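Local coordinates for protein pectate lyase (Bacillus subtilis subsp. subtilis str. 168, PDB 5X2I) that cleaves polygalacturonate by calcium-dependent beta-elimination, releasing oligosaccharides with an unsaturated sugar at their non-reducing ends, at residues 43-48 with 121-126. Numbering follows the deposited sequence.
Sequences SALGKE and VMVDIP
Val123 meets Leu45 first: its CG1 lies only 3.4 Å from Leu45 CD1, tighter than ordinary van der Waals contact, with the two side chains crossing at about a right angle. With chi1 at 113°, far from a staggered position, the valine is either strained or imperfectly placed, and the short distance carries that doubt. Next along the strand, Asp124 runs alongside Glu48, both pointing the same way, and its OD2 sits 3.5 Å from Glu48 CG. The carboxylate planes are turned 59° apart, with Glu48 OE2 4.2 Å from Asp124 OD2; Lys148 probably eases the repulsion, since it salt-bridges Glu48 and makes a long, weak ion pair with Asp124, whose OD1 accepts a hydrogen bond from Gln146. Strand 122-124 is an outermost strand of a short parallel sheet in the right-handed parallel beta-helix of polysaccharide lyase family 1. Helix 38-45 ends against it at Gly46, whose phi is positive, and the chain beyond passes over Pro126. Ile125 starts off away from the helix, but CD1, folded rather than extended beyond CG1, comes back to 3.8 Å from Leu45 CD1. An alanine in place of Leu45 would be likely to leave Val123, Ile125 and Pro126 with a gap between them. Pro126 closes the contact, its CD 3.8 Å from Leu45 CD2, its CG 3.4 Å from Leu45 O, and its CB against the carbonyl oxygens of Lys47 and Glu48.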
ATOM      1  N   SER A  43      22.065  -7.607   2.067  1.00 24.29           N
ATOM      2  CA  SER A  43      22.970  -8.692   1.700  1.00 27.14           C
ATOM      3  C   SER A  43      22.205  -9.988   1.496  1.00 27.88           C
ATOM      4  O   SER A  43      22.561 -10.767   0.636  1.00 27.21           O
ATOM      5  CB  SER A  43      24.009  -8.956   2.800  1.00 30.82           C
ATOM      6  OG  SER A  43      25.052  -8.072   2.618  1.00 43.96           O
ATOM      7  N   ALA A  44      21.183 -10.214   2.327  1.00 24.42           N
ATOM      8  CA  ALA A  44      20.381 -11.394   2.247  1.00 24.87           C
ATOM      9  C   ALA A  44      19.519 -11.420   0.944  1.00 26.97           C
ATOM     10  O   ALA A  44      19.298 -12.489   0.339  1.00 22.25           O
ATOM     11  CB  ALA A  44      19.517 -11.483   3.481  1.00 22.08           C
ATOM     12  N   LEU A  45      18.982 -10.250   0.591  1.00 23.42           N
ATOM     13  CA  LEU A  45      18.206 -10.113  -0.647  1.00 26.87           C
ATOM     14  C   LEU A  45      19.066 -10.327  -1.898  1.00 27.53           C
ATOM     15  O   LEU A  45      18.620 -10.971  -2.838  1.00 24.54           O
ATOM     16  CB  LEU A  45      17.527  -8.740  -0.728  1.00 25.56           C
ATOM     17  CG  LEU A  45      16.397  -8.472   0.288  1.00 24.75           C
ATOM     18  CD1 LEU A  45      15.992  -7.008   0.183  1.00 24.97           C
ATOM     19  CD2 LEU A  45      15.184  -9.366   0.082  1.00 24.01           C
ATOM     20  N   GLY A  46      20.285  -9.771  -1.909  1.00 27.99           N
ATOM     21  CA  GLY A  46      21.178  -9.879  -3.075  1.00 25.26           C
ATOM     22  C   GLY A  46      20.556  -9.093  -4.191  1.00 28.09           C
ATOM     23  O   GLY A  46      19.690  -8.220  -3.961  1.00 24.14           O
ATOM     24  N   LYS A  47      20.957  -9.418  -5.410  1.00 27.11           N
ATOM     25  CA  LYS A  47      20.502  -8.664  -6.556  1.00 33.43           C
ATOM     26  C   LYS A  47      19.099  -9.023  -6.946  1.00 30.79           C
ATOM     27  O   LYS A  47      18.561 -10.064  -6.525  1.00 31.48           O
ATOM     28  CB  LYS A  47      21.490  -8.815  -7.721  1.00 37.38           C
ATOM     29  CG  LYS A  47      22.679  -7.882  -7.546  1.00 42.13           C
ATOM     30  CD  LYS A  47      22.260  -6.454  -7.870  1.00 50.00           C
ATOM     31  CE  LYS A  47      23.358  -5.406  -7.639  1.00 56.96           C
ATOM     32  NZ  LYS A  47      24.083  -5.108  -8.901  1.00 61.09           N
ATOM     33  N   GLU A  48      18.515  -8.137  -7.733  1.00 33.13           N
ATOM     34  CA  GLU A  48      17.154  -8.246  -8.265  1.00 47.02           C
ATOM     35  C   GLU A  48      16.789  -9.609  -8.836  1.00 45.84           C
ATOM     36  O   GLU A  48      15.617  -9.998  -8.823  1.00 45.34           O
ATOM     37  CB  GLU A  48      17.029  -7.297  -9.445  1.00 56.36           C
ATOM     38  CG  GLU A  48      16.153  -6.108  -9.248  1.00 58.68           C
ATOM     39  CD  GLU A  48      15.924  -5.486 -10.599  1.00 62.17           C
ATOM     40  OE1 GLU A  48      16.891  -4.976 -11.184  1.00 57.83           O
ATOM     41  OE2 GLU A  48      14.799  -5.564 -11.104  1.00 65.21           O
ATOM     42  N   VAL A 121      16.320   3.892   0.715  1.00 20.53           N
ATOM     43  CA  VAL A 121      15.062   3.404   1.327  1.00 20.96           C
ATOM     44  C   VAL A 121      14.366   2.317   0.540  1.00 21.94           C
ATOM     45  O   VAL A 121      13.682   1.497   1.158  1.00 23.48           O
ATOM     46  CB  VAL A 121      14.041   4.520   1.710  1.00 20.99           C
ATOM     47  CG1 VAL A 121      14.667   5.493   2.708  1.00 21.94           C
ATOM     48  CG2 VAL A 121      13.484   5.294   0.532  1.00 22.54           C
ATOM     49  N   MET A 122      14.512   2.321  -0.799  1.00 20.70           N
ATOM     50  CA  MET A 122      13.831   1.382  -1.650  1.00 23.06           C
ATOM     51  C   MET A 122      14.696   0.183  -1.899  1.00 23.83           C
ATOM     52  O   MET A 122      15.811   0.307  -2.392  1.00 22.39           O
ATOM     53  CB  MET A 122      13.445   1.993  -2.991  1.00 26.90           C
ATOM     54  CG  MET A 122      12.433   1.163  -3.750  1.00 29.17           C
ATOM     55  SD  MET A 122      11.801   1.990  -5.197  1.00 35.48           S
ATOM     56  CE  MET A 122      10.934   3.389  -4.497  1.00 37.94           C
ATOM     57  N   VAL A 123      14.155  -0.989  -1.600  1.00 20.67           N
ATOM     58  CA  VAL A 123      14.895  -2.209  -1.792  1.00 23.56           C
ATOM     59  C   VAL A 123      14.022  -3.171  -2.616  1.00 23.89           C
ATOM     60  O   VAL A 123      12.790  -3.320  -2.368  1.00 23.76           O
ATOM     61  CB  VAL A 123      15.254  -2.631  -0.345  1.00 26.42           C
ATOM     62  CG1 VAL A 123      14.583  -3.877   0.134  1.00 29.79           C
ATOM     63  CG2 VAL A 123      16.735  -2.424  -0.044  1.00 25.35           C
ATOM     64  N   ASP A 124      14.619  -3.821  -3.617  1.00 23.25           N
ATOM     65  CA  ASP A 124      13.919  -4.757  -4.466  1.00 22.71           C
ATOM     66  C   ASP A 124      13.900  -6.154  -3.917  1.00 22.53           C
ATOM     67  O   ASP A 124      14.941  -6.670  -3.459  1.00 22.01           O
ATOM     68  CB  ASP A 124      14.547  -4.789  -5.868  1.00 27.02           C
ATOM     69  CG  ASP A 124      14.269  -3.508  -6.638  1.00 33.80           C
ATOM     70  OD1 ASP A 124      13.391  -2.702  -6.271  1.00 33.74           O
ATOM     71  OD2 ASP A 124      14.983  -3.288  -7.606  1.00 35.73           O
ATOM     72  N   ILE A 125      12.738  -6.796  -3.974  1.00 20.14           N
ATOM     73  CA  ILE A 125      12.633  -8.136  -3.427  1.00 21.42           C
ATOM     74  C   ILE A 125      12.698  -9.152  -4.604  1.00 19.91           C
ATOM     75  O   ILE A 125      11.842  -9.168  -5.474  1.00 20.04           O
ATOM     76  CB  ILE A 125      11.363  -8.364  -2.577  1.00 20.94           C
ATOM     77  CG1 ILE A 125      11.114  -7.180  -1.628  1.00 21.46           C
ATOM     78  CG2 ILE A 125      11.483  -9.715  -1.865  1.00 20.99           C
ATOM     79  CD1 ILE A 125      12.227  -6.997  -0.607  1.00 24.23           C
ATOM     80  N   PRO A 126      13.745  -9.952  -4.653  1.00 19.59           N
ATOM     81  CA  PRO A 126      13.848 -10.907  -5.792  1.00 18.96           C
ATOM     82  C   PRO A 126      12.855 -12.074  -5.699  1.00 19.49           C
ATOM     83  O   PRO A 126      12.178 -12.284  -4.668  1.00 23.05           O
ATOM     84  CB  PRO A 126      15.301 -11.381  -5.676  1.00 19.23           C
ATOM     85  CG  PRO A 126      15.492 -11.465  -4.206  1.00 21.06           C
ATOM     86  CD  PRO A 126      14.682 -10.308  -3.589  1.00 20.88           C
TER